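Local atomic coordinates of Esterase/lipase-like protein (Caldicellulosiruptor lactoaceticus 6A, PDB entry 6A6O), a protein that hydrolyses acetyl esters and xylosides, as a bifunctional enzyme with acetyl esterase and 1,4-beta-xylosidase activity. Residues L54-V59 and N125-L130; D105-I110 and V160-D165; T144-G149 and K210-F215; S202-V207 and S230-M235. All blocks are in the same frame, centred on the assembly; numbering follows the deposited sequence.

Contact 1: L54-V59 and N125-L130; sequences LPCIIV and NRIGVL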
loop_
_atom_site.group_PDB
_atom_site.type_symbol
_atom_site.label_atom_id
_atom_site.label_comp_id
_atom_site.label_asym_id
_atom_site.label_seq_id
_atom_site.Cartn_x
_atom_site.Cartn_y
_atom_site.Cartn_z
ATOM N N LEU A 54 17.269 -7.382 -4.922
ATOM C CA LEU A 54 16.563 -6.198 -5.383
ATOM C C LEU A 54 15.632 -5.649 -4.311
ATOM O O LEU A 54 15.106 -6.405 -3.490
ATOM C CB LEU A 54 15.728 -6.500 -6.629
ATOM C CG LEU A 54 16.551 -6.789 -7.875
ATOM C CD1 LEU A 54 15.605 -7.113 -8.995
ATOM C CD2 LEU A 54 17.406 -5.592 -8.217
ATOM N N PRO A 55 15.392 -4.340 -4.319
ATOM C CA PRO A 55 14.309 -3.780 -3.508
ATOM C C PRO A 55 12.963 -4.116 -4.136
ATOM O O PRO A 55 12.867 -4.493 -5.310
ATOM C CB PRO A 55 14.587 -2.275 -3.554
ATOM C CG PRO A 55 15.169 -2.079 -4.920
ATOM C CD PRO A 55 16.053 -3.302 -5.134
ATOM N N CYS A 56 11.912 -3.977 -3.328
ATOM C CA CYS A 56 10.587 -4.452 -3.697
ATOM C C CYS A 56 9.532 -3.452 -3.240
ATOM O O CYS A 56 9.625 -2.914 -2.136
ATOM C CB CYS A 56 10.310 -5.830 -3.065
ATOM S SG CYS A 56 8.619 -6.376 -3.138
ATOM N N ILE A 57 8.540 -3.200 -4.092
ATOM C CA ILE A 57 7.366 -2.413 -3.723
ATOM C C ILE A 57 6.124 -3.258 -3.970
ATOM O O ILE A 57 5.946 -3.806 -5.066
ATOM C CB ILE A 57 7.277 -1.101 -4.523
ATOM C CG1 ILE A 57 8.385 -0.121 -4.096
ATOM C CG2 ILE A 57 5.894 -0.487 -4.362
ATOM C CD1 ILE A 57 8.132 0.538 -2.725
ATOM N N ILE A 58 5.256 -3.353 -2.968
ATOM C CA ILE A 58 3.943 -3.963 -3.147
ATOM C C ILE A 58 2.947 -2.849 -3.411
ATOM O O ILE A 58 2.823 -1.916 -2.604
ATOM C CB ILE A 58 3.522 -4.787 -1.918
ATOM C CG1 ILE A 58 4.614 -5.792 -1.545
ATOM C CG2 ILE A 58 2.189 -5.490 -2.189
ATOM C CD1 ILE A 58 4.356 -6.484 -0.199
ATOM N N VAL A 59 2.235 -2.951 -4.526
ATOM C CA VAL A 59 1.314 -1.918 -4.978
ATOM C C VAL A 59 -0.086 -2.242 -4.479
ATOM O O VAL A 59 -0.592 -3.350 -4.705
ATOM C CB VAL A 59 1.332 -1.788 -6.506
ATOM C CG1 VAL A 59 0.263 -0.780 -6.948
ATOM C CG2 VAL A 59 2.714 -1.382 -6.974
ATOM N N ASN A 125 14.996 -6.063 3.857
ATOM C CA ASN A 125 15.004 -4.747 4.479
ATOM C C ASN A 125 14.725 -3.629 3.490
ATOM O O ASN A 125 14.864 -2.457 3.844
ATOM C CB ASN A 125 16.331 -4.518 5.193
ATOM C CG ASN A 125 16.528 -5.500 6.321
ATOM O OD1 ASN A 125 15.643 -5.659 7.160
ATOM N ND2 ASN A 125 17.662 -6.195 6.327
ATOM N N ARG A 126 14.304 -3.961 2.273
ATOM C CA ARG A 126 13.856 -2.975 1.294
ATOM C C ARG A 126 12.559 -3.470 0.651
ATOM O O ARG A 126 12.469 -3.697 -0.554
ATOM C CB ARG A 126 14.925 -2.695 0.240
ATOM C CG ARG A 126 16.066 -1.803 0.745
ATOM C CD ARG A 126 17.023 -1.439 -0.366
ATOM N NE ARG A 126 17.720 -2.612 -0.895
ATOM C CZ ARG A 126 18.225 -2.693 -2.127
ATOM N NH1 ARG A 126 18.101 -1.675 -2.968
ATOM N NH2 ARG A 126 18.849 -3.797 -2.524
ATOM N N ILE A 127 11.541 -3.655 1.488
ATOM C CA ILE A 127 10.200 -4.025 1.055
ATOM C C ILE A 127 9.266 -2.908 1.491
ATOM O O ILE A 127 8.978 -2.775 2.686
ATOM C CB ILE A 127 9.749 -5.367 1.646
ATOM C CG1 ILE A 127 10.658 -6.501 1.158
ATOM C CG2 ILE A 127 8.288 -5.661 1.276
ATOM C CD1 ILE A 127 10.467 -7.781 1.936
ATOM N N GLY A 128 8.791 -2.110 0.532
ATOM C CA GLY A 128 7.887 -1.015 0.796
ATOM C C GLY A 128 6.521 -1.243 0.168
ATOM O O GLY A 128 6.275 -2.227 -0.530
ATOM N N VAL A 129 5.619 -0.300 0.433
ATOM C CA VAL A 129 4.268 -0.365 -0.106
ATOM C C VAL A 129 3.947 0.959 -0.786
ATOM O O VAL A 129 4.443 2.022 -0.395
ATOM C CB VAL A 129 3.205 -0.688 0.974
ATOM C CG1 VAL A 129 3.425 -2.123 1.542
ATOM C CG2 VAL A 129 3.214 0.392 2.075
ATOM N N LEU A 130 3.131 0.874 -1.836
ATOM C CA LEU A 130 2.698 2.036 -2.603
ATOM C C LEU A 130 1.202 1.879 -2.846
ATOM O O LEU A 130 0.759 0.847 -3.352
ATOM C CB LEU A 130 3.494 2.150 -3.919
ATOM C CG LEU A 130 3.218 3.339 -4.852
ATOM C CD1 LEU A 130 4.411 3.681 -5.735
ATOM C CD2 LEU A 130 1.986 3.063 -5.737
#

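Contact 2: D105-I110 and V160-D165; sequences DAKRAI and VSCRPD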
loop_
_atom_site.group_PDB
_atom_site.type_symbol
_atom_site.label_atom_id
_atom_site.label_comp_id
_atom_site.label_asym_id
_atom_site.label_seq_id
_atom_site.Cartn_x
_atom_site.Cartn_y
_atom_site.Cartn_z
ATOM N N ASP A 105 -5.150 -8.736 5.096
ATOM C CA ASP A 105 -4.520 -9.119 3.834
ATOM C C ASP A 105 -3.234 -8.333 3.590
ATOM O O ASP A 105 -2.230 -8.896 3.145
ATOM C CB ASP A 105 -5.498 -8.912 2.686
ATOM C CG ASP A 105 -6.714 -9.824 2.783
ATOM O OD1 ASP A 105 -6.696 -10.798 3.576
ATOM O OD2 ASP A 105 -7.688 -9.545 2.067
ATOM N N ALA A 106 -3.244 -7.026 3.879
ATOM C CA ALA A 106 -2.048 -6.214 3.662
ATOM C C ALA A 106 -0.910 -6.633 4.588
ATOM O O ALA A 106 0.249 -6.718 4.159
ATOM C CB ALA A 106 -2.384 -4.726 3.842
ATOM N N LYS A 107 -1.205 -6.878 5.869
ATOM C CA LYS A 107 -0.151 -7.309 6.779
ATOM C C LYS A 107 0.416 -8.655 6.342
ATOM O O LYS A 107 1.636 -8.866 6.354
ATOM C CB LYS A 107 -0.691 -7.401 8.207
ATOM C CG LYS A 107 -1.055 -6.061 8.840
ATOM C CD LYS A 107 -1.362 -6.261 10.333
ATOM C CE LYS A 107 -1.954 -5.011 10.961
ATOM N NZ LYS A 107 -2.378 -5.284 12.368
ATOM N N ARG A 108 -0.468 -9.574 5.956
ATOM C CA ARG A 108 -0.031 -10.895 5.518
ATOM C C ARG A 108 0.865 -10.792 4.291
ATOM O O ARG A 108 1.896 -11.474 4.202
ATOM C CB ARG A 108 -1.251 -11.765 5.233
ATOM C CG ARG A 108 -0.919 -13.179 4.775
ATOM C CD ARG A 108 -0.201 -13.994 5.847
ATOM N NE ARG A 108 0.109 -15.330 5.319
ATOM C CZ ARG A 108 0.463 -16.385 6.053
ATOM N NH1 ARG A 108 0.571 -16.292 7.374
ATOM N NH2 ARG A 108 0.709 -17.549 5.455
ATOM N N ALA A 109 0.495 -9.924 3.346
ATOM C CA ALA A 109 1.281 -9.759 2.124
ATOM C C ALA A 109 2.717 -9.344 2.431
ATOM O O ALA A 109 3.663 -9.893 1.853
ATOM C CB ALA A 109 0.600 -8.745 1.201
ATOM N N ILE A 110 2.907 -8.391 3.348
ATOM C CA ILE A 110 4.264 -7.954 3.689
ATOM C C ILE A 110 5.045 -9.084 4.365
ATOM O O ILE A 110 6.204 -9.348 4.023
ATOM C CB ILE A 110 4.226 -6.686 4.566
ATOM C CG1 ILE A 110 3.565 -5.529 3.803
ATOM C CG2 ILE A 110 5.651 -6.273 4.972
ATOM C CD1 ILE A 110 3.558 -4.224 4.589
ATOM N N VAL A 160 7.322 -13.142 11.052
ATOM C CA VAL A 160 8.050 -12.118 10.306
ATOM C C VAL A 160 7.353 -10.775 10.483
ATOM O O VAL A 160 6.120 -10.714 10.573
ATOM C CB VAL A 160 8.127 -12.520 8.822
ATOM C CG1 VAL A 160 8.746 -11.438 7.991
ATOM C CG2 VAL A 160 8.895 -13.845 8.669
ATOM N N SER A 161 8.147 -9.703 10.534
ATOM C CA SER A 161 7.610 -8.348 10.654
ATOM C C SER A 161 6.744 -7.981 9.455
ATOM O O SER A 161 7.060 -8.325 8.312
ATOM C CB SER A 161 8.756 -7.340 10.774
ATOM O OG SER A 161 8.276 -5.993 10.715
ATOM N N CYS A 162 5.645 -7.262 9.714
ATOM C CA CYS A 162 4.838 -6.704 8.637
ATOM C C CYS A 162 5.074 -5.206 8.447
ATOM O O CYS A 162 4.271 -4.540 7.785
ATOM C CB CYS A 162 3.347 -6.988 8.860
ATOM S SG CYS A 162 2.608 -6.138 10.271
ATOM N N ARG A 163 6.175 -4.676 8.970
ATOM C CA ARG A 163 6.469 -3.256 8.807
ATOM C C ARG A 163 7.092 -3.002 7.438
ATOM O O ARG A 163 8.123 -3.606 7.113
ATOM C CB ARG A 163 7.404 -2.775 9.906
ATOM C CG ARG A 163 7.867 -1.344 9.720
ATOM C CD ARG A 163 8.887 -0.937 10.786
ATOM N NE ARG A 163 9.248 0.483 10.741
ATOM C CZ ARG A 163 10.237 0.978 9.998
ATOM N NH1 ARG A 163 10.960 0.181 9.217
ATOM N NH2 ARG A 163 10.517 2.271 10.041
ATOM N N PRO A 164 6.510 -2.146 6.611
ATOM C CA PRO A 164 7.173 -1.792 5.353
ATOM C C PRO A 164 8.373 -0.894 5.611
ATOM O O PRO A 164 8.426 -0.142 6.589
ATOM C CB PRO A 164 6.073 -1.070 4.560
ATOM C CG PRO A 164 5.201 -0.456 5.601
ATOM C CD PRO A 164 5.256 -1.393 6.822
ATOM N N ASP A 165 9.363 -0.988 4.724
ATOM C CA ASP A 165 10.571 -0.193 4.877
ATOM C C ASP A 165 10.430 1.214 4.295
ATOM O O ASP A 165 11.278 2.066 4.561
ATOM C CB ASP A 165 11.740 -0.944 4.246
ATOM C CG ASP A 165 12.033 -2.237 4.973
ATOM O OD1 ASP A 165 12.304 -2.169 6.192
ATOM O OD2 ASP A 165 11.949 -3.321 4.349
#

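Contact 3: T144-G149 and K210-F215; sequences THFDSG and KTPPTF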
loop_
_atom_site.group_PDB
_atom_site.type_symbol
_atom_site.label_atom_id
_atom_site.label_comp_id
_atom_site.label_asym_id
_atom_site.label_seq_id
_atom_site.Cartn_x
_atom_site.Cartn_y
_atom_site.Cartn_z
ATOM N N THR A 144 1.340 2.148 9.751
ATOM C CA THR A 144 1.162 2.657 11.104
ATOM C C THR A 144 0.714 1.595 12.095
ATOM O O THR A 144 0.930 1.785 13.297
ATOM C CB THR A 144 0.139 3.819 11.140
ATOM O OG1 THR A 144 -1.088 3.421 10.515
ATOM C CG2 THR A 144 0.679 5.059 10.420
ATOM N N HIS A 145 0.119 0.487 11.635
ATOM C CA HIS A 145 -0.438 -0.574 12.474
ATOM C C HIS A 145 0.445 -1.819 12.521
ATOM O O HIS A 145 -0.030 -2.891 12.917
ATOM C CB HIS A 145 -1.816 -1.004 11.960
ATOM C CG HIS A 145 -2.946 -0.103 12.352
ATOM N ND1 HIS A 145 -3.041 1.211 11.947
ATOM C CD2 HIS A 145 -4.076 -0.360 13.057
ATOM C CE1 HIS A 145 -4.160 1.738 12.418
ATOM N NE2 HIS A 145 -4.804 0.808 13.097
ATOM N N PHE A 146 1.706 -1.708 12.128
ATOM C CA PHE A 146 2.560 -2.873 11.938
ATOM C C PHE A 146 3.045 -3.450 13.266
ATOM O O PHE A 146 2.922 -2.843 14.331
ATOM C CB PHE A 146 3.772 -2.504 11.092
ATOM C CG PHE A 146 4.520 -1.317 11.618
ATOM C CD1 PHE A 146 5.455 -1.457 12.632
ATOM C CD2 PHE A 146 4.273 -0.045 11.113
ATOM C CE1 PHE A 146 6.134 -0.357 13.120
ATOM C CE2 PHE A 146 4.947 1.043 11.592
ATOM C CZ PHE A 146 5.883 0.891 12.600
ATOM N N ASP A 147 3.654 -4.633 13.169
ATOM C CA ASP A 147 4.262 -5.327 14.296
ATOM C C ASP A 147 5.424 -6.157 13.769
ATOM O O ASP A 147 5.485 -6.481 12.580
ATOM C CB ASP A 147 3.242 -6.219 15.021
ATOM C CG ASP A 147 2.796 -7.400 14.173
ATOM O OD1 ASP A 147 3.594 -8.347 13.996
ATOM O OD2 ASP A 147 1.652 -7.381 13.672
ATOM N N SER A 148 6.327 -6.543 14.673
ATOM C CA SER A 148 7.562 -7.219 14.292
ATOM C C SER A 148 7.424 -8.743 14.213
ATOM O O SER A 148 8.435 -9.434 14.053
ATOM C CB SER A 148 8.687 -6.841 15.256
ATOM O OG SER A 148 8.321 -7.102 16.598
ATOM N N GLY A 149 6.216 -9.274 14.314
ATOM C CA GLY A 149 5.956 -10.686 14.138
ATOM C C GLY A 149 5.719 -11.402 15.462
ATOM O O GLY A 149 6.103 -10.937 16.540
ATOM N N LYS A 210 8.273 5.284 14.704
ATOM C CA LYS A 210 8.700 4.116 13.942
ATOM C C LYS A 210 8.065 4.020 12.557
ATOM O O LYS A 210 8.432 3.127 11.789
ATOM C CB LYS A 210 8.385 2.828 14.712
ATOM C CG LYS A 210 8.958 2.793 16.122
ATOM C CD LYS A 210 10.450 3.038 16.115
ATOM C CE LYS A 210 11.048 2.787 17.503
ATOM N NZ LYS A 210 12.512 3.096 17.524
ATOM N N THR A 211 7.106 4.875 12.234
ATOM C CA THR A 211 6.572 4.901 10.874
ATOM C C THR A 211 7.717 5.115 9.882
ATOM O O THR A 211 8.586 5.967 10.120
ATOM C CB THR A 211 5.529 6.013 10.736
ATOM O OG1 THR A 211 4.459 5.787 11.658
ATOM C CG2 THR A 211 4.954 6.073 9.315
ATOM N N PRO A 212 7.778 4.345 8.793
ATOM C CA PRO A 212 8.905 4.457 7.851
ATOM C C PRO A 212 8.843 5.737 7.037
ATOM O O PRO A 212 7.794 6.399 6.964
ATOM C CB PRO A 212 8.741 3.224 6.943
ATOM C CG PRO A 212 7.315 2.834 7.077
ATOM C CD PRO A 212 6.919 3.188 8.488
ATOM N N PRO A 213 9.950 6.101 6.392
ATOM C CA PRO A 213 9.944 7.258 5.487
ATOM C C PRO A 213 8.822 7.148 4.464
ATOM O O PRO A 213 8.563 6.074 3.916
ATOM C CB PRO A 213 11.316 7.186 4.805
ATOM C CG PRO A 213 12.166 6.361 5.709
ATOM C CD PRO A 213 11.256 5.414 6.431
ATOM N N THR A 214 8.174 8.281 4.191
ATOM C CA THR A 214 6.950 8.329 3.400
ATOM C C THR A 214 7.072 9.395 2.316
ATOM O O THR A 214 7.663 10.451 2.539
ATOM C CB THR A 214 5.729 8.614 4.310
ATOM O OG1 THR A 214 5.592 7.557 5.265
ATOM C CG2 THR A 214 4.411 8.705 3.502
ATOM N N PHE A 215 6.541 9.081 1.134
ATOM C CA PHE A 215 6.421 9.995 0.001
ATOM C C PHE A 215 4.933 10.116 -0.292
ATOM O O PHE A 215 4.253 9.093 -0.422
ATOM C CB PHE A 215 7.180 9.415 -1.213
ATOM C CG PHE A 215 7.046 10.205 -2.507
ATOM C CD1 PHE A 215 5.870 10.177 -3.255
ATOM C CD2 PHE A 215 8.145 10.895 -3.017
ATOM C CE1 PHE A 215 5.774 10.879 -4.459
ATOM C CE2 PHE A 215 8.063 11.590 -4.227
ATOM C CZ PHE A 215 6.882 11.584 -4.952
#

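Contact 4: S202-V207 and S230-M235; sequences SSHNMV and SLLFAM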
loop_
_atom_site.group_PDB
_atom_site.type_symbol
_atom_site.label_atom_id
_atom_site.label_comp_id
_atom_site.label_asym_id
_atom_site.label_seq_id
_atom_site.Cartn_x
_atom_site.Cartn_y
_atom_site.Cartn_z
ATOM N N SER A 202 -8.290 6.399 11.035
ATOM C CA SER A 202 -7.843 7.662 10.450
ATOM C C SER A 202 -6.329 7.675 10.639
ATOM O O SER A 202 -5.830 7.926 11.741
ATOM C CB SER A 202 -8.539 8.846 11.113
ATOM O OG SER A 202 -9.936 8.805 10.844
ATOM N N SER A 203 -5.594 7.344 9.574
ATOM C CA SER A 203 -4.237 6.847 9.773
ATOM C C SER A 203 -3.272 7.929 10.240
ATOM O O SER A 203 -2.245 7.594 10.840
ATOM C CB SER A 203 -3.719 6.184 8.494
ATOM O OG SER A 203 -3.715 7.087 7.391
ATOM N N HIS A 204 -3.578 9.212 10.006
ATOM C CA HIS A 204 -2.705 10.254 10.549
ATOM C C HIS A 204 -2.665 10.207 12.075
ATOM O O HIS A 204 -1.656 10.591 12.681
ATOM C CB HIS A 204 -3.128 11.646 10.048
ATOM C CG HIS A 204 -4.486 12.090 10.495
ATOM N ND1 HIS A 204 -5.651 11.477 10.075
ATOM C CD2 HIS A 204 -4.869 13.105 11.306
ATOM C CE1 HIS A 204 -6.689 12.092 10.614
ATOM N NE2 HIS A 204 -6.241 13.087 11.360
ATOM N N ASN A 205 -3.728 9.694 12.708
ATOM C CA ASN A 205 -3.768 9.555 14.164
ATOM C C ASN A 205 -2.777 8.518 14.691
ATOM O O ASN A 205 -2.422 8.554 15.881
ATOM C CB ASN A 205 -5.176 9.140 14.621
ATOM C CG ASN A 205 -6.196 10.254 14.523
ATOM O OD1 ASN A 205 -5.885 11.442 14.680
ATOM N ND2 ASN A 205 -7.445 9.870 14.279
ATOM N N MET A 206 -2.336 7.585 13.848
ATOM C CA MET A 206 -1.564 6.436 14.295
ATOM C C MET A 206 -0.099 6.501 13.892
ATOM O O MET A 206 0.647 5.553 14.155
ATOM C CB MET A 206 -2.212 5.155 13.762
ATOM C CG MET A 206 -3.632 4.988 14.264
ATOM S SD MET A 206 -3.625 4.482 16.009
ATOM C CE MET A 206 -2.814 2.896 15.861
ATOM N N VAL A 207 0.343 7.602 13.279
ATOM C CA VAL A 207 1.761 7.765 12.984
ATOM C C VAL A 207 2.557 7.765 14.284
ATOM O O VAL A 207 2.142 8.352 15.292
ATOM C CB VAL A 207 1.983 9.065 12.190
ATOM C CG1 VAL A 207 3.475 9.365 12.028
ATOM C CG2 VAL A 207 1.334 8.947 10.847
ATOM N N SER A 230 -3.702 14.227 2.612
ATOM C CA SER A 230 -2.245 14.175 2.543
ATOM C C SER A 230 -1.614 15.185 3.487
ATOM O O SER A 230 -0.584 14.896 4.098
ATOM C CB SER A 230 -1.749 14.424 1.121
ATOM O OG SER A 230 -2.008 13.293 0.306
ATOM N N LEU A 231 -2.204 16.380 3.600
ATOM C CA LEU A 231 -1.665 17.385 4.511
ATOM C C LEU A 231 -1.715 16.905 5.964
ATOM O O LEU A 231 -0.768 17.131 6.733
ATOM C CB LEU A 231 -2.431 18.706 4.341
ATOM C CG LEU A 231 -2.281 19.367 2.966
ATOM C CD1 LEU A 231 -3.271 20.538 2.808
ATOM C CD2 LEU A 231 -0.837 19.843 2.791
ATOM N N LEU A 232 -2.814 16.251 6.361
ATOM C CA LEU A 232 -2.920 15.716 7.720
ATOM C C LEU A 232 -1.861 14.653 7.984
ATOM O O LEU A 232 -1.275 14.610 9.075
ATOM C CB LEU A 232 -4.315 15.126 7.964
ATOM C CG LEU A 232 -5.470 16.103 8.172
ATOM C CD1 LEU A 232 -6.795 15.346 8.177
ATOM C CD2 LEU A 232 -5.281 16.846 9.475
ATOM N N PHE A 233 -1.633 13.754 7.023
ATOM C CA PHE A 233 -0.638 12.717 7.256
ATOM C C PHE A 233 0.756 13.330 7.344
ATOM O O PHE A 233 1.565 12.929 8.192
ATOM C CB PHE A 233 -0.717 11.644 6.163
ATOM C CG PHE A 233 -0.123 10.318 6.572
ATOM C CD1 PHE A 233 -0.848 9.434 7.370
ATOM C CD2 PHE A 233 1.146 9.947 6.147
ATOM C CE1 PHE A 233 -0.307 8.200 7.741
ATOM C CE2 PHE A 233 1.702 8.722 6.524
ATOM C CZ PHE A 233 0.967 7.846 7.322
ATOM N N ALA A 234 1.027 14.345 6.517
ATOM C CA ALA A 234 2.311 15.041 6.576
ATOM C C ALA A 234 2.522 15.706 7.934
ATOM O O ALA A 234 3.611 15.614 8.517
ATOM C CB ALA A 234 2.391 16.071 5.444
ATOM N N MET A 235 1.495 16.385 8.455
ATOM C CA MET A 235 1.630 17.013 9.772
ATOM C C MET A 235 1.994 15.977 10.831
ATOM O O MET A 235 2.830 16.231 11.708
ATOM C CB MET A 235 0.331 17.729 10.159
ATOM C CG MET A 235 0.025 19.020 9.425
ATOM S SD MET A 235 0.999 20.423 10.052
ATOM C CE MET A 235 0.341 20.646 11.702
#

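Contact 1: L54-V59 and N125-L130
Arg126 sets off with CG anti to its carbonyl carbon (chi1 -76°) and its chain bends about the CG-CD bond (chi3 -65°), which lays the guanidinium beside the ring of Pro55; Pro55 CD lies over one face of the guanidinium, 3.4 Å from Arg126 NH1. The two residues lie near the N-terminal ends of two adjacent parallel strands in the central sheet of an alpha/beta-hydrolase fold. Four backbone hydrogen bonds alternate along the pair: Cys56 N to Arg126 O, Gly128 N to Cys56 O (2.9 Å, N-H...O 170°), Ile58 N to Gly128 O, and Leu130 N to Ile58 O. The axes of 54-59 and 127-130 approach to 4.4 Å, as parallel neighbours do. Cys56, Ile58, Ile127 and Val129 share the face covered by helix 101-115, whereas Ile57 and Val59 project onto helix 74-82. Gly128 leaves room for Ile57, whose CD1 lies 3.8 Å from Gly128 C. The polar end of Arg126 is held elsewhere, by a salt bridge from NE to Asp123 and a hydrogen bond from NH1 to Phe281 O. Further along, Ile57 CG2 meets Leu130 CB at 3.6 Å.

Contact 2: D105-I110 and V160-D165
Helix 101-115 packs here against the loop that leads into strand 167-170, and Ile110 is the residue that faces this loop most directly. Ile110 CA lies 5.1 Å from Cys162 CA. The isoleucine side chain runs along the Cys162 peptide: Ile110 CG2 sits 3.7 Å from Cys162 C, while CD1 reaches Cys162 O at 3.3 Å. The extended CG1 arm (chi2 -177°) carries CD1 on to Pro164, meeting CD of that ring at 4.0 Å. Lys107, one turn before Ile110 in the helix, has its carbonyl O 3.6 Å from Cys162 CB. The sulfur of Cys162 stands between the backbone N and the carbonyl carbon (chi1 68°) and lies alongside the aliphatic part of Lys107, 3.9 Å from CG. The lysine continues past it, extended, to a weak hydrogen bond from NZ to His145 O.

In the alpha/beta-hydrolase architecture this helix lies against the central sheet, and Ala106 and Ala109 of the same helix touch Leu90 of strand 86-91. No hydrogen bond joins the two segments themselves; polar ties come from farther along the helix: Arg111 hydrogen-bonds to Val160 O, Arg114 to Ser161 O and Arg163 O, and Arg114 also forms a salt bridge with Asp165. The loop also has internal order, for Ser161 OG accepts from Arg163 N at 3.0 Å (N-H...O 165°), forming an ST turn.

Contact 3: T144-G149 and K210-F215
Phe146 reaches across to Lys210 from a CB that points toward segment 210-215. Its CG stands between the backbone N and the carbonyl carbon (chi1 53°), and the ring extends outward from there with its CE2-CZ side leading. CE2 comes within 4.3 Å of Pro212 CD and 4.1 Å of Lys210 O. At the tip, CZ lies 3.5 Å from Lys210 O and 3.8 Å from Lys210 CB. That methylene sits at the ring edge, in its plane, and the two side chains cross at about a right angle. Thr211 N is also at the edge, near the ring plane, 4.2 Å from CZ. No hydrogen bond joins the segments. Lys210 O has a polar partner in NH2 of Arg163, whose side chain also touches the phenyl group.

A second, smaller meeting joins the threonines, which lie side by side and point the same way: Thr144 CG2 is 4.0 Å from Thr211 OG1. Their hydroxyls are engaged elsewhere, Thr144 OG1 with Ser140 O and Leu141 O, and Thr211 OG1 with Ser208 N. Within its own segment Thr214 OG1 donates to Pro212 O at 3.0 Å. The arrangement is loop-to-loop packing, joining the segment after helix 134-142 to the N-terminal end of strand 214-219, one in from the outermost strand 244-249 of the alpha/beta-hydrolase sheet.

Contact 4: S202-V207 and S230-M235
Two CH-pi contacts carry this interface, His204 meeting Leu232 and Phe233 meeting Val207. Leu232 CD1 lies over one face of the imidazole, 4.1 Å from the centroid of the His204 ring and 18° off its normal. Val207 CG2 covers a face of the phenyl ring similarly, 4.0 Å from the Phe233 centroid and 29° off the normal. Phe233 CG is anti to the backbone N (chi1 -158°), a torsion that swings the ring out from helix 228-239 to the loop, where its CE1 comes 3.6 Å from Val207 CG2.

The remaining contacts are van der Waals. His204 CB rests 3.6 Å from Leu232 O, and His204 CA lies 3.8 Å from Phe233 CD1. Ser203 OG approaches Phe233 CE1 at 3.6 Å, but its hydrogen bond goes to Ser140 OG instead. The loop holds its own shape through backbone bonds from Asn205 N to Ser202 O and from Met206 N to Ser203 O.

The helix belongs to the alpha/beta-hydrolase fold, and Phe233 also touches Thr214 and Leu216 of strand 214-219. With no hydrogen bond between the segments, their attachment rests on dispersion and the two CH-pi contacts, while the one side-chain hydroxyl at the joint is satisfied outside it.

Overall arrangement
Contact 1 is the buried core, two strands of the central sheet joined by a regular backbone ladder; the other three have no hydrogen bond between their paired segments. Contact 2, aliphatic and sulfur packing of helix on loop, touches contact 1 through Ile127 O and Asp165 N, 2.7 Å apart, probably a hydrogen bond. Contacts 2 and 3 are partly buried and meet through a backbone hydrogen bond, Cys162 N to Asp147 O (3.0 Å). Contact 3, a phenyl ring against backbone, reaches the same sheet as contact 1 through strand 214-219. Its Thr144 packs on Met206 of contact 4, where CH-pi contacts hold the following helix, 228-239, in a buried but more peripheral place.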